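Local coordinates for uncharacterized protein (Corynebacterium glutamicum, PDB 2NSF) that probably catalyses the mycothiol-dependent isomerization of maleylpyruvate, using a zinc ion held by its helical N-terminal domain, at residues S48-D51 with N52-G56; I106-G109 with S110-P114; H121-S124 with V125-D129; R133-E137 with D138-H142; L189-E192 with I193-W197. All blocks are in the same frame, centred on the assembly; numbering follows the deposited sequence.

Contact 1 of 5, residues S48-D51 with N52-G56; sequences SLVD and NAEFG
Asp51 and Glu54 lock together just after helix 29-49 in the N-terminal domain, in what recalls one half of a capping box, the Glu54 side chain accepting the Asp51 N-H. Residues 52-56 that follow are helical in phi and psi but lack the regular bonds. The backbone N of Asp51 donates to Glu54 OE1 at 2.6 Å, and the bond is almost perfectly straight (178°). OE1 is approached from its anti side, somewhat out of the carboxylate plane. In return, Glu54 N reaches back to Asp51 O at 2.8 Å, from above the carbonyl plane. Glutamate suits this role because chi1 of -55° sets CG beside the backbone N, and from there the extended chain spans the gap to the Asp51 N-H. A cost comes with it: Asp51 OD2 lies 3.4 Å from Glu54 OE1, and two carboxylates so close probably raise each other's proton affinity. A water lies 2.7 Å from both Leu49 O and Glu54 OE1 and can bridge them.

Val50 and Phe55, both buried, make the apolar contact, against helices 66-89 and 114-133. Beyond them Asn52 is anchored by Arg118 and Asp115, and Arg118 also holds Val50 O. With CG1 anti to the backbone N (chi1 175°), Val50 brings that methyl to 3.8 Å from CD1 of the Phe55 ring, which also lies obliquely beside Asp51 O.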
loop_
_atom_site.group_PDB
_atom_site.type_symbol
_atom_site.label_atom_id
_atom_site.label_comp_id
_atom_site.label_asym_id
_atom_site.label_seq_id
_atom_site.Cartn_x
_atom_site.Cartn_y
_atom_site.Cartn_z
ATOM N N SER A 48 2.730 17.948 -2.160
ATOM C CA SER A 48 3.189 19.327 -2.281
ATOM C C SER A 48 2.830 19.897 -3.652
ATOM O O SER A 48 2.559 21.093 -3.786
ATOM C CB SER A 48 4.705 19.399 -2.063
ATOM O OG SER A 48 5.162 20.740 -2.106
ATOM N N LEU A 49 2.817 19.043 -4.671
ATOM C CA LEU A 49 2.481 19.493 -6.019
ATOM C C LEU A 49 1.000 19.805 -6.173
ATOM O O LEU A 49 0.622 20.664 -6.967
ATOM C CB LEU A 49 2.890 18.445 -7.057
ATOM C CG LEU A 49 4.392 18.285 -7.296
ATOM C CD1 LEU A 49 4.619 17.160 -8.293
ATOM C CD2 LEU A 49 4.980 19.589 -7.818
ATOM N N VAL A 50 0.158 19.104 -5.422
ATOM C CA VAL A 50 -1.279 19.339 -5.495
ATOM C C VAL A 50 -1.593 20.667 -4.810
ATOM O O VAL A 50 -1.064 20.955 -3.739
ATOM C CB VAL A 50 -2.072 18.213 -4.789
ATOM C CG1 VAL A 50 -3.558 18.556 -4.767
ATOM C CG2 VAL A 50 -1.848 16.890 -5.508
ATOM N N ASP A 51 -2.438 21.476 -5.438
ATOM C CA ASP A 51 -2.816 22.768 -4.871
ATOM C C ASP A 51 -3.990 22.579 -3.919
ATOM O O ASP A 51 -4.793 21.666 -4.094
ATOM C CB ASP A 51 -3.222 23.748 -5.974
ATOM C CG ASP A 51 -2.104 24.015 -6.959
ATOM O OD1 ASP A 51 -0.969 24.292 -6.517
ATOM O OD2 ASP A 51 -2.368 23.960 -8.177
ATOM N N ASN A 52 -4.091 23.449 -2.916
ATOM C CA ASN A 52 -5.178 23.362 -1.945
ATOM C C ASN A 52 -6.538 23.339 -2.627
ATOM O O ASN A 52 -7.445 22.626 -2.202
ATOM C CB ASN A 52 -5.113 24.541 -0.970
ATOM C CG ASN A 52 -3.965 24.419 0.009
ATOM O OD1 ASN A 52 -3.098 23.557 -0.139
ATOM N ND2 ASN A 52 -3.948 25.285 1.017
ATOM N N ALA A 53 -6.672 24.118 -3.697
ATOM C CA ALA A 53 -7.933 24.191 -4.423
ATOM C C ALA A 53 -8.265 22.888 -5.145
ATOM O O ALA A 53 -9.395 22.686 -5.581
ATOM C CB ALA A 53 -7.890 25.346 -5.422
ATOM N N GLU A 54 -7.278 22.002 -5.258
ATOM C CA GLU A 54 -7.469 20.726 -5.943
ATOM C C GLU A 54 -7.811 19.562 -5.008
ATOM O O GLU A 54 -8.112 18.461 -5.472
ATOM C CB GLU A 54 -6.212 20.376 -6.748
ATOM C CG GLU A 54 -5.768 21.461 -7.726
ATOM C CD GLU A 54 -4.457 21.125 -8.419
ATOM O OE1 GLU A 54 -3.486 20.761 -7.722
ATOM O OE2 GLU A 54 -4.395 21.231 -9.663
ATOM N N PHE A 55 -7.769 19.799 -3.700
ATOM C CA PHE A 55 -8.078 18.750 -2.726
ATOM C C PHE A 55 -9.496 18.212 -2.893
ATOM O O PHE A 55 -9.740 17.015 -2.723
ATOM C CB PHE A 55 -7.904 19.282 -1.297
ATOM C CG PHE A 55 -6.482 19.254 -0.797
ATOM C CD1 PHE A 55 -5.418 19.557 -1.642
ATOM C CD2 PHE A 55 -6.210 18.964 0.539
ATOM C CE1 PHE A 55 -4.107 19.573 -1.165
ATOM C CE2 PHE A 55 -4.903 18.976 1.028
ATOM C CZ PHE A 55 -3.850 19.285 0.173
ATOM N N GLY A 56 -10.427 19.100 -3.236
ATOM C CA GLY A 56 -11.812 18.697 -3.407
ATOM C C GLY A 56 -12.129 17.947 -4.688
ATOM O O GLY A 56 -13.238 17.439 -4.848
HETATM O O HOH W 1 -1.108 21.048 -9.054
#

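Contact 2 of 5, residues I106-G109 with S110-P114; sequences IAYG and STLNP
Ser110 and Thr111 turn their hydroxyls back onto carbonyls of the last turn of helix 99-109, where the regular pattern of bonds runs out. Among the side-chain bonds, Ser110 OG donates to Ala107 O at 2.7 Å, tilted from the carbonyl plane. Thr111 OG1 donates to Tyr108 O at the same length, 2.7 Å, and does so in the carbonyl plane. Both hydroxyls sit between their own backbone N and carbonyl carbon (chi1 76° and 70°), which here folds each back onto the preceding turn, where it meets the carbonyl three residues earlier. A small hydroxylated residue suits position 110: Thr111 N goes to Tyr108 O, and the Ser110 hydroxyl takes up Ala107 O.

The backbone bonds pass from a span of four residues to one of three. Ser110 N still reaches Ile106 O at 3.0 Å. Thr111 N then bonds to Tyr108 O at 2.9 Å, so that this oxygen has two donors from one residue. Leu112 N bonds to Gly109 O at 3.1 Å.

Apolar contact is lighter. Leu112 CD2 lies obliquely against the Tyr108 ring, 3.9 Å from CE2 of Tyr108, while its CG rests near Gly109 O. On the inner side Ile106 packs on Trp64, Tyr75 and His72, the last a zinc ligand, so this branched side chain lines the second shell of the metal site.

Together these bonds make a helix C-terminus that closes in a type I turn from Gly109 to Leu112 and leads to Asn113, the N-cap position of helix 114-133.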
loop_
_atom_site.group_PDB
_atom_site.type_symbol
_atom_site.label_atom_id
_atom_site.label_comp_id
_atom_site.label_asym_id
_atom_site.label_seq_id
_atom_site.Cartn_x
_atom_site.Cartn_y
_atom_site.Cartn_z
ATOM N N ILE A 106 -12.274 8.883 8.258
ATOM C CA ILE A 106 -11.859 9.299 6.919
ATOM C C ILE A 106 -12.893 10.303 6.404
ATOM O O ILE A 106 -12.545 11.292 5.755
ATOM C CB ILE A 106 -11.767 8.103 5.941
ATOM C CG1 ILE A 106 -10.520 7.277 6.259
ATOM C CG2 ILE A 106 -11.714 8.604 4.503
ATOM C CD1 ILE A 106 -10.381 6.013 5.433
ATOM N N ALA A 107 -14.162 10.047 6.701
ATOM C CA ALA A 107 -15.235 10.943 6.281
ATOM C C ALA A 107 -15.033 12.322 6.909
ATOM O O ALA A 107 -15.177 13.353 6.242
ATOM C CB ALA A 107 -16.590 10.374 6.691
ATOM N N TYR A 108 -14.701 12.337 8.197
ATOM C CA TYR A 108 -14.475 13.583 8.918
ATOM C C TYR A 108 -13.262 14.319 8.352
ATOM O O TYR A 108 -13.343 15.497 7.996
ATOM C CB TYR A 108 -14.248 13.301 10.403
ATOM C CG TYR A 108 -13.909 14.539 11.201
ATOM C CD1 TYR A 108 -14.887 15.482 11.516
ATOM C CD2 TYR A 108 -12.599 14.781 11.623
ATOM C CE1 TYR A 108 -14.570 16.639 12.234
ATOM C CE2 TYR A 108 -12.271 15.933 12.340
ATOM C CZ TYR A 108 -13.262 16.855 12.641
ATOM O OH TYR A 108 -12.951 17.992 13.360
ATOM N N GLY A 109 -12.140 13.613 8.265
ATOM C CA GLY A 109 -10.927 14.216 7.744
ATOM C C GLY A 109 -11.102 14.834 6.369
ATOM O O GLY A 109 -10.525 15.883 6.082
ATOM N N SER A 110 -11.906 14.201 5.520
ATOM C CA SER A 110 -12.121 14.708 4.166
ATOM C C SER A 110 -12.795 16.078 4.125
ATOM O O SER A 110 -12.754 16.758 3.101
ATOM C CB SER A 110 -12.947 13.709 3.347
ATOM O OG SER A 110 -14.319 13.736 3.700
ATOM N N THR A 111 -13.408 16.488 5.231
ATOM C CA THR A 111 -14.085 17.783 5.274
ATOM C C THR A 111 -13.171 18.910 5.728
ATOM O O THR A 111 -13.487 20.084 5.532
ATOM C CB THR A 111 -15.294 17.771 6.237
ATOM O OG1 THR A 111 -14.827 17.692 7.588
ATOM C CG2 THR A 111 -16.203 16.588 5.943
ATOM N N LEU A 112 -12.042 18.557 6.336
ATOM C CA LEU A 112 -11.109 19.549 6.847
ATOM C C LEU A 112 -10.512 20.416 5.745
ATOM O O LEU A 112 -10.443 20.005 4.581
ATOM C CB LEU A 112 -9.982 18.863 7.629
ATOM C CG LEU A 112 -10.415 17.960 8.792
ATOM C CD1 LEU A 112 -9.190 17.397 9.490
ATOM C CD2 LEU A 112 -11.273 18.752 9.768
ATOM N N ASN A 113 -10.095 21.625 6.112
ATOM C CA ASN A 113 -9.498 22.528 5.139
ATOM C C ASN A 113 -8.141 21.962 4.733
ATOM O O ASN A 113 -7.498 21.248 5.504
ATOM C CB ASN A 113 -9.328 23.935 5.723
ATOM C CG ASN A 113 -8.406 23.965 6.921
ATOM O OD1 ASN A 113 -8.806 23.636 8.038
ATOM N ND2 ASN A 113 -7.155 24.350 6.692
ATOM N N PRO A 114 -7.691 22.271 3.512
ATOM C CA PRO A 114 -6.412 21.803 2.973
ATOM C C PRO A 114 -5.192 21.927 3.884
ATOM O O PRO A 114 -4.450 20.962 4.052
ATOM C CB PRO A 114 -6.277 22.608 1.686
ATOM C CG PRO A 114 -7.692 22.674 1.217
ATOM C CD PRO A 114 -8.432 23.034 2.492
#

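Contact 3 of 5, residues H121-S124 with V125-D129; sequences HEHS and VARLD
His123 swings its ring forward along helix 114-133 because its CG is anti to the backbone N (chi1 -167°), while Arg127 turns CG beside its own N (chi1 -65°), and the two side chains run alongside each other in the same direction. Arg127 CG thereby comes over one face of the imidazole, 3.9 Å from the His123 ring centroid and 19° off the normal, a CH-pi contact offset toward NE2. The guanidinium, carried on a chain bent at chi2 and chi3, lies nearly parallel to the ring plane.

On the buried face of the helix, His121 CE1 lies 3.4 Å from Val125 CG2. The His121 ring is fixed by NE2, which bonds to Ser44 on helix 29-49, and by Tyr43, whose ring it meets. Ser124 is small enough to let Ala74 and Ala77 of helix 66-89 come close, and its OG turns back to Leu120 O.

Ordinary helix bonds link the segments, the shortest being Arg127 N to His123 O at 2.9 Å. Since His123 NE2 stands 4.5 Å from Arg127 NE, the positive guanidinium would probably favour a neutral imidazole, and the apolar methylenes, not the charge, make the contact with the ring.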
loop_
_atom_site.group_PDB
_atom_site.type_symbol
_atom_site.label_atom_id
_atom_site.label_comp_id
_atom_site.label_asym_id
_atom_site.label_seq_id
_atom_site.Cartn_x
_atom_site.Cartn_y
_atom_site.Cartn_z
ATOM N N HIS A 121 -1.078 15.237 7.925
ATOM C CA HIS A 121 -0.183 14.326 7.220
ATOM C C HIS A 121 1.226 14.453 7.787
ATOM O O HIS A 121 1.856 13.468 8.164
ATOM C CB HIS A 121 -0.147 14.649 5.725
ATOM C CG HIS A 121 0.974 13.971 4.999
ATOM N ND1 HIS A 121 1.066 12.599 4.892
ATOM C CD2 HIS A 121 2.082 14.470 4.399
ATOM C CE1 HIS A 121 2.182 12.281 4.262
ATOM N NE2 HIS A 121 2.818 13.398 3.952
ATOM N N GLU A 122 1.716 15.682 7.850
ATOM C CA GLU A 122 3.053 15.934 8.349
ATOM C C GLU A 122 3.279 15.411 9.767
ATOM O O GLU A 122 4.287 14.758 10.045
ATOM C CB GLU A 122 3.334 17.434 8.291
ATOM C CG GLU A 122 4.754 17.815 8.610
ATOM C CD GLU A 122 4.979 19.301 8.452
ATOM O OE1 GLU A 122 4.866 19.799 7.312
ATOM O OE2 GLU A 122 5.257 19.968 9.467
ATOM N N HIS A 123 2.334 15.685 10.660
ATOM C CA HIS A 123 2.469 15.248 12.045
ATOM C C HIS A 123 2.343 13.735 12.222
ATOM O O HIS A 123 3.105 13.134 12.983
ATOM C CB HIS A 123 1.444 15.959 12.931
ATOM C CG HIS A 123 1.709 15.803 14.394
ATOM N ND1 HIS A 123 2.866 16.259 14.993
ATOM C CD2 HIS A 123 0.985 15.220 15.379
ATOM C CE1 HIS A 123 2.841 15.965 16.278
ATOM N NE2 HIS A 123 1.709 15.333 16.539
ATOM N N SER A 124 1.395 13.119 11.525
ATOM C CA SER A 124 1.210 11.674 11.632
ATOM C C SER A 124 2.457 10.955 11.106
ATOM O O SER A 124 2.862 9.923 11.645
ATOM C CB SER A 124 -0.035 11.236 10.856
ATOM O OG SER A 124 0.073 11.552 9.482
ATOM N N VAL A 125 3.062 11.506 10.059
ATOM C CA VAL A 125 4.282 10.925 9.498
ATOM C C VAL A 125 5.392 10.991 10.543
ATOM O O VAL A 125 6.065 9.997 10.822
ATOM C CB VAL A 125 4.757 11.701 8.240
ATOM C CG1 VAL A 125 6.235 11.428 7.987
ATOM C CG2 VAL A 125 3.934 11.291 7.023
ATOM N N ALA A 126 5.575 12.175 11.122
ATOM C CA ALA A 126 6.615 12.391 12.121
ATOM C C ALA A 126 6.453 11.490 13.340
ATOM O O ALA A 126 7.433 10.959 13.857
ATOM C CB ALA A 126 6.629 13.859 12.548
ATOM N N ARG A 127 5.217 11.306 13.792
ATOM C CA ARG A 127 4.958 10.473 14.959
ATOM C C ARG A 127 5.208 8.990 14.712
ATOM O O ARG A 127 5.673 8.281 15.607
ATOM C CB ARG A 127 3.529 10.703 15.453
ATOM C CG ARG A 127 3.303 12.119 15.974
ATOM C CD ARG A 127 3.994 12.324 17.318
ATOM N NE ARG A 127 3.311 11.586 18.377
ATOM C CZ ARG A 127 3.785 11.417 19.607
ATOM N NH1 ARG A 127 4.961 11.934 19.946
ATOM N NH2 ARG A 127 3.081 10.734 20.502
ATOM N N LEU A 128 4.908 8.518 13.504
ATOM C CA LEU A 128 5.144 7.116 13.175
ATOM C C LEU A 128 6.651 6.868 13.105
ATOM O O LEU A 128 7.145 5.835 13.557
ATOM C CB LEU A 128 4.481 6.753 11.837
ATOM C CG LEU A 128 4.796 5.371 11.244
ATOM C CD1 LEU A 128 4.523 4.270 12.269
ATOM C CD2 LEU A 128 3.959 5.159 9.982
ATOM N N ASP A 129 7.388 7.825 12.555
ATOM C CA ASP A 129 8.831 7.661 12.456
ATOM C C ASP A 129 9.450 7.577 13.853
ATOM O O ASP A 129 10.332 6.751 14.099
ATOM C CB ASP A 129 9.458 8.813 11.675
ATOM C CG ASP A 129 10.839 8.465 11.157
ATOM O OD1 ASP A 129 10.939 7.571 10.290
ATOM O OD2 ASP A 129 11.825 9.074 11.621
#

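Contact 4 of 5, residues R133-E137 with D138-H142; sequences RETSE and DAWSH
Thr135 presses its methyl onto the indole of Trp140 as the chain leaves helix 114-133. Thr135 CG2 stands 3.5 Å from the centroid of the five-membered ring of Trp140 and only 7° off its normal, and the two side chains cross at about a right angle. This CH-pi contact is the tight part: Thr135 CG2 also lies 3.7 Å from Ala139 CB, and Met84 of helix 66-89 touches both Thr135 and Trp140. Threonine serves two ends here, because with CG2 turned to the indole its OG1 bonds chiefly to Ala131 O, with Asn88 OD1 also close. The Trp132 ring also meets that of Trp140.

Ser136 opens a short helical turn that resembles an ST motif, though its side-chain bond, from Ala139 N to OG, is weak. Its carbonyl accepts Trp140 N at 3.3 Å, nearly along the C=O axis. Trp140 N also makes a weak bond to Glu137 O, which lies at the edge of the indole. Farther on, Ser141 OG donates to Asp138 O at 3.0 Å, and Ser141 N joins it from the same face.

The outer side is looser. Glu137 and Asp138 are exposed acids whose carboxylates do not meet. Beside the indole edge, apart from these acids, a water bridges the segments, donating to Thr135 O at 2.8 Å and accepting from Trp140 NE1 at 3.1 Å.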
loop_
_atom_site.group_PDB
_atom_site.type_symbol
_atom_site.label_atom_id
_atom_site.label_comp_id
_atom_site.label_asym_id
_atom_site.label_seq_id
_atom_site.Cartn_x
_atom_site.Cartn_y
_atom_site.Cartn_z
ATOM N N ARG A 133 11.716 4.656 15.442
ATOM C CA ARG A 133 13.047 4.934 15.973
ATOM C C ARG A 133 13.226 4.497 17.423
ATOM O O ARG A 133 14.316 4.084 17.822
ATOM C CB ARG A 133 13.378 6.428 15.864
ATOM C CG ARG A 133 13.504 6.957 14.446
ATOM C CD ARG A 133 14.429 8.169 14.400
ATOM N NE ARG A 133 14.136 9.133 15.457
ATOM C CZ ARG A 133 14.803 10.268 15.644
ATOM N NH1 ARG A 133 15.812 10.590 14.841
ATOM N NH2 ARG A 133 14.466 11.082 16.635
ATOM N N GLU A 134 12.159 4.579 18.211
ATOM C CA GLU A 134 12.243 4.207 19.621
ATOM C C GLU A 134 11.842 2.767 19.923
ATOM O O GLU A 134 11.774 2.370 21.088
ATOM C CB GLU A 134 11.401 5.171 20.461
ATOM C CG GLU A 134 11.712 6.638 20.184
ATOM C CD GLU A 134 11.039 7.581 21.163
ATOM O OE1 GLU A 134 9.917 7.277 21.613
ATOM O OE2 GLU A 134 11.627 8.640 21.470
ATOM N N THR A 135 11.588 1.984 18.880
ATOM C CA THR A 135 11.195 0.588 19.049
ATOM C C THR A 135 12.394 -0.276 19.431
ATOM O O THR A 135 13.454 -0.195 18.808
ATOM C CB THR A 135 10.556 0.036 17.753
ATOM O OG1 THR A 135 9.316 0.712 17.515
ATOM C CG2 THR A 135 10.296 -1.464 17.866
ATOM N N SER A 136 12.218 -1.102 20.459
ATOM C CA SER A 136 13.289 -1.974 20.926
ATOM C C SER A 136 13.483 -3.163 19.995
ATOM O O SER A 136 12.585 -3.522 19.233
ATOM C CB SER A 136 12.990 -2.482 22.339
ATOM O OG SER A 136 11.829 -3.292 22.358
ATOM N N GLU A 137 14.662 -3.769 20.069
ATOM C CA GLU A 137 14.994 -4.920 19.242
ATOM C C GLU A 137 13.952 -6.032 19.358
ATOM O O GLU A 137 13.464 -6.537 18.348
ATOM C CB GLU A 137 16.377 -5.455 19.631
ATOM C CG GLU A 137 16.759 -6.751 18.936
ATOM C CD GLU A 137 18.083 -6.655 18.205
ATOM O OE1 GLU A 137 18.234 -5.736 17.371
ATOM O OE2 GLU A 137 18.971 -7.499 18.459
ATOM N N ASP A 138 13.608 -6.406 20.586
ATOM C CA ASP A 138 12.624 -7.465 20.797
ATOM C C ASP A 138 11.241 -7.091 20.276
ATOM O O ASP A 138 10.535 -7.931 19.720
ATOM C CB ASP A 138 12.512 -7.819 22.285
ATOM C CG ASP A 138 13.825 -8.305 22.874
ATOM O OD1 ASP A 138 14.698 -8.763 22.105
ATOM O OD2 ASP A 138 13.974 -8.240 24.115
ATOM N N ALA A 139 10.855 -5.832 20.455
ATOM C CA ALA A 139 9.544 -5.365 20.018
ATOM C C ALA A 139 9.312 -5.531 18.518
ATOM O O ALA A 139 8.178 -5.749 18.082
ATOM C CB ALA A 139 9.351 -3.903 20.419
ATOM N N TRP A 140 10.377 -5.435 17.729
ATOM C CA TRP A 140 10.241 -5.575 16.284
ATOM C C TRP A 140 9.648 -6.923 15.872
ATOM O O TRP A 140 9.024 -7.030 14.820
ATOM C CB TRP A 140 11.592 -5.362 15.589
ATOM C CG TRP A 140 11.972 -3.915 15.420
ATOM C CD1 TRP A 140 13.038 -3.272 15.987
ATOM C CD2 TRP A 140 11.294 -2.938 14.618
ATOM N NE1 TRP A 140 13.066 -1.956 15.584
ATOM C CE2 TRP A 140 12.008 -1.724 14.743
ATOM C CE3 TRP A 140 10.152 -2.971 13.806
ATOM C CZ2 TRP A 140 11.616 -0.549 14.086
ATOM C CZ3 TRP A 140 9.760 -1.800 13.149
ATOM C CH2 TRP A 140 10.493 -0.609 13.294
ATOM N N SER A 141 9.828 -7.950 16.699
ATOM C CA SER A 141 9.296 -9.271 16.377
ATOM C C SER A 141 8.024 -9.629 17.148
ATOM O O SER A 141 7.501 -10.739 17.022
ATOM C CB SER A 141 10.361 -10.344 16.616
ATOM O OG SER A 141 10.760 -10.367 17.973
ATOM N N HIS A 142 7.522 -8.687 17.940
ATOM C CA HIS A 142 6.307 -8.914 18.716
ATOM C C HIS A 142 5.133 -9.114 17.759
ATOM O O HIS A 142 4.981 -8.368 16.792
ATOM C CB HIS A 142 6.053 -7.712 19.632
ATOM C CG HIS A 142 4.997 -7.950 20.666
ATOM N ND1 HIS A 142 3.668 -8.122 20.350
ATOM C CD2 HIS A 142 5.082 -8.053 22.013
ATOM C CE1 HIS A 142 2.976 -8.320 21.459
ATOM N NE2 HIS A 142 3.810 -8.283 22.481
HETATM O O HOH W 2 14.107 0.874 16.333
#

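Contact 5 of 5, residues L189-E192 with I193-W197; sequences LAAE and ITQKW
Thr194 OG1 lies within hydrogen-bonding range of two successive carbonyls, 2.8 Å from Ala190 O and 3.1 Å from Ala191 O. Its single proton cannot fully serve both, so it may be shared or move between them. The hydroxyl gets there because OG1 sits between the backbone N and the carbonyl carbon (chi1 55°), folded against the preceding turn. Ala190 O also receives Thr194 N, although that bond is long at 3.3 Å, while Gln195 N bonds to Ala191 O at 2.8 Å. Threonine is well suited to a buried helix face, where its hydroxyl is satisfied by the helix itself and its side chain packs on Tyr217.

These residues form the middle of helix 183-199, the first helix of the C-terminal domain, and several of its sides meet different parts of the fold. Leu189 reaches helix 156-171, which carries the zinc ligands Glu164 and His168, and packs on Trp159, Arg163 and Ile167. Glu192 has an extended chain whose carboxylate forms a salt bridge with Arg163 and accepts from Trp159 NE1, so two groups of the N-terminal domain hold it in place.

Ile193 folds CG1 to 3.1 Å from Leu189 O, and its CG2 lies over one face of the Trp197 ring, 3.4 Å above the plane. Both residues reach Ala239 of helix 232-239. On the outer side Gln195 lays CG 3.0 Å from Ala191 O. Lys196 stretches fully out past Gln148 and Trp260, its side chain about 4 Å from a bound sulfate that probably comes from the crystallisation liquor.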
loop_
_atom_site.group_PDB
_atom_site.type_symbol
_atom_site.label_atom_id
_atom_site.label_comp_id
_atom_site.label_asym_id
_atom_site.label_seq_id
_atom_site.Cartn_x
_atom_site.Cartn_y
_atom_site.Cartn_z
ATOM N N LEU A 189 4.895 -6.781 -4.004
ATOM C CA LEU A 189 3.478 -6.514 -4.243
ATOM C C LEU A 189 2.875 -7.525 -5.219
ATOM O O LEU A 189 1.755 -8.002 -5.022
ATOM C CB LEU A 189 3.275 -5.103 -4.815
ATOM C CG LEU A 189 3.364 -3.909 -3.867
ATOM C CD1 LEU A 189 3.282 -2.608 -4.678
ATOM C CD2 LEU A 189 2.227 -3.983 -2.849
ATOM N N ALA A 190 3.609 -7.847 -6.279
ATOM C CA ALA A 190 3.102 -8.803 -7.257
ATOM C C ALA A 190 2.822 -10.140 -6.581
ATOM O O ALA A 190 1.787 -10.771 -6.821
ATOM C CB ALA A 190 4.110 -8.986 -8.382
ATOM N N ALA A 191 3.753 -10.574 -5.739
ATOM C CA ALA A 191 3.612 -11.833 -5.019
ATOM C C ALA A 191 2.481 -11.762 -4.001
ATOM O O ALA A 191 1.637 -12.654 -3.935
ATOM C CB ALA A 191 4.918 -12.184 -4.316
ATOM N N GLU A 192 2.459 -10.699 -3.205
ATOM C CA GLU A 192 1.430 -10.568 -2.176
ATOM C C GLU A 192 0.015 -10.510 -2.732
ATOM O O GLU A 192 -0.886 -11.184 -2.232
ATOM C CB GLU A 192 1.673 -9.324 -1.324
ATOM C CG GLU A 192 0.755 -9.256 -0.117
ATOM C CD GLU A 192 1.033 -8.060 0.761
ATOM O OE1 GLU A 192 0.548 -6.957 0.433
ATOM O OE2 GLU A 192 1.745 -8.227 1.774
ATOM N N ILE A 193 -0.195 -9.684 -3.750
ATOM C CA ILE A 193 -1.521 -9.565 -4.333
ATOM C C ILE A 193 -2.003 -10.902 -4.892
ATOM O O ILE A 193 -3.144 -11.303 -4.658
ATOM C CB ILE A 193 -1.546 -8.511 -5.457
ATOM C CG1 ILE A 193 -1.255 -7.125 -4.869
ATOM C CG2 ILE A 193 -2.895 -8.534 -6.163
ATOM C CD1 ILE A 193 -1.142 -6.020 -5.916
ATOM N N THR A 194 -1.138 -11.597 -5.624
ATOM C CA THR A 194 -1.543 -12.875 -6.189
ATOM C C THR A 194 -1.674 -13.945 -5.113
ATOM O O THR A 194 -2.472 -14.872 -5.253
ATOM C CB THR A 194 -0.585 -13.324 -7.325
ATOM O OG1 THR A 194 0.765 -13.357 -6.853
ATOM C CG2 THR A 194 -0.687 -12.352 -8.497
ATOM N N GLN A 195 -0.915 -13.810 -4.031
ATOM C CA GLN A 195 -1.018 -14.762 -2.926
ATOM C C GLN A 195 -2.373 -14.538 -2.261
ATOM O O GLN A 195 -3.061 -15.493 -1.886
ATOM C CB GLN A 195 0.096 -14.537 -1.908
ATOM C CG GLN A 195 1.441 -15.130 -2.321
ATOM C CD GLN A 195 2.579 -14.618 -1.475
ATOM O OE1 GLN A 195 2.395 -13.724 -0.646
ATOM N NE2 GLN A 195 3.770 -15.169 -1.680
ATOM N N LYS A 196 -2.757 -13.273 -2.115
ATOM C CA LYS A 196 -4.043 -12.955 -1.506
ATOM C C LYS A 196 -5.165 -13.540 -2.360
ATOM O O LYS A 196 -6.062 -14.202 -1.836
ATOM C CB LYS A 196 -4.226 -11.440 -1.354
ATOM C CG LYS A 196 -5.447 -11.073 -0.520
ATOM C CD LYS A 196 -5.526 -9.582 -0.226
ATOM C CE LYS A 196 -6.651 -9.291 0.761
ATOM N NZ LYS A 196 -6.725 -7.847 1.129
ATOM N N TRP A 197 -5.120 -13.312 -3.671
ATOM C CA TRP A 197 -6.145 -13.854 -4.564
ATOM C C TRP A 197 -6.205 -15.373 -4.437
ATOM O O TRP A 197 -7.281 -15.962 -4.365
ATOM C CB TRP A 197 -5.859 -13.512 -6.028
ATOM C CG TRP A 197 -5.929 -12.053 -6.364
ATOM C CD1 TRP A 197 -6.513 -11.060 -5.627
ATOM C CD2 TRP A 197 -5.431 -11.430 -7.554
ATOM N NE1 TRP A 197 -6.407 -9.856 -6.286
ATOM C CE2 TRP A 197 -5.746 -10.055 -7.472
ATOM C CE3 TRP A 197 -4.746 -11.900 -8.686
ATOM C CZ2 TRP A 197 -5.402 -9.143 -8.479
ATOM C CZ3 TRP A 197 -4.402 -10.992 -9.691
ATOM C CH2 TRP A 197 -4.732 -9.630 -9.575
#

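Overall arrangement
The five contacts follow one another along the chain without overlap, and contacts 1 to 4 belong to the helical N-terminal domain. Contacts 1 and 2, with centres about 13 Å apart, touch through Asn52 and Phe55 on Pro114, so the loops after helices 29-49 and 99-109 meet at the start of helix 114-133. Contact 3 lies along that helix, and contact 4 follows its far end, its centre about 37 Å from that of contact 1. Contact 5, in the C-terminal domain, has its centre about 32 Å from that of contact 1, on the opposite side of the chain's centre. Helix 156-171, bearing two zinc ligands, touches contact 3 through Arg161 and packs against the C-terminal domain at contact 5.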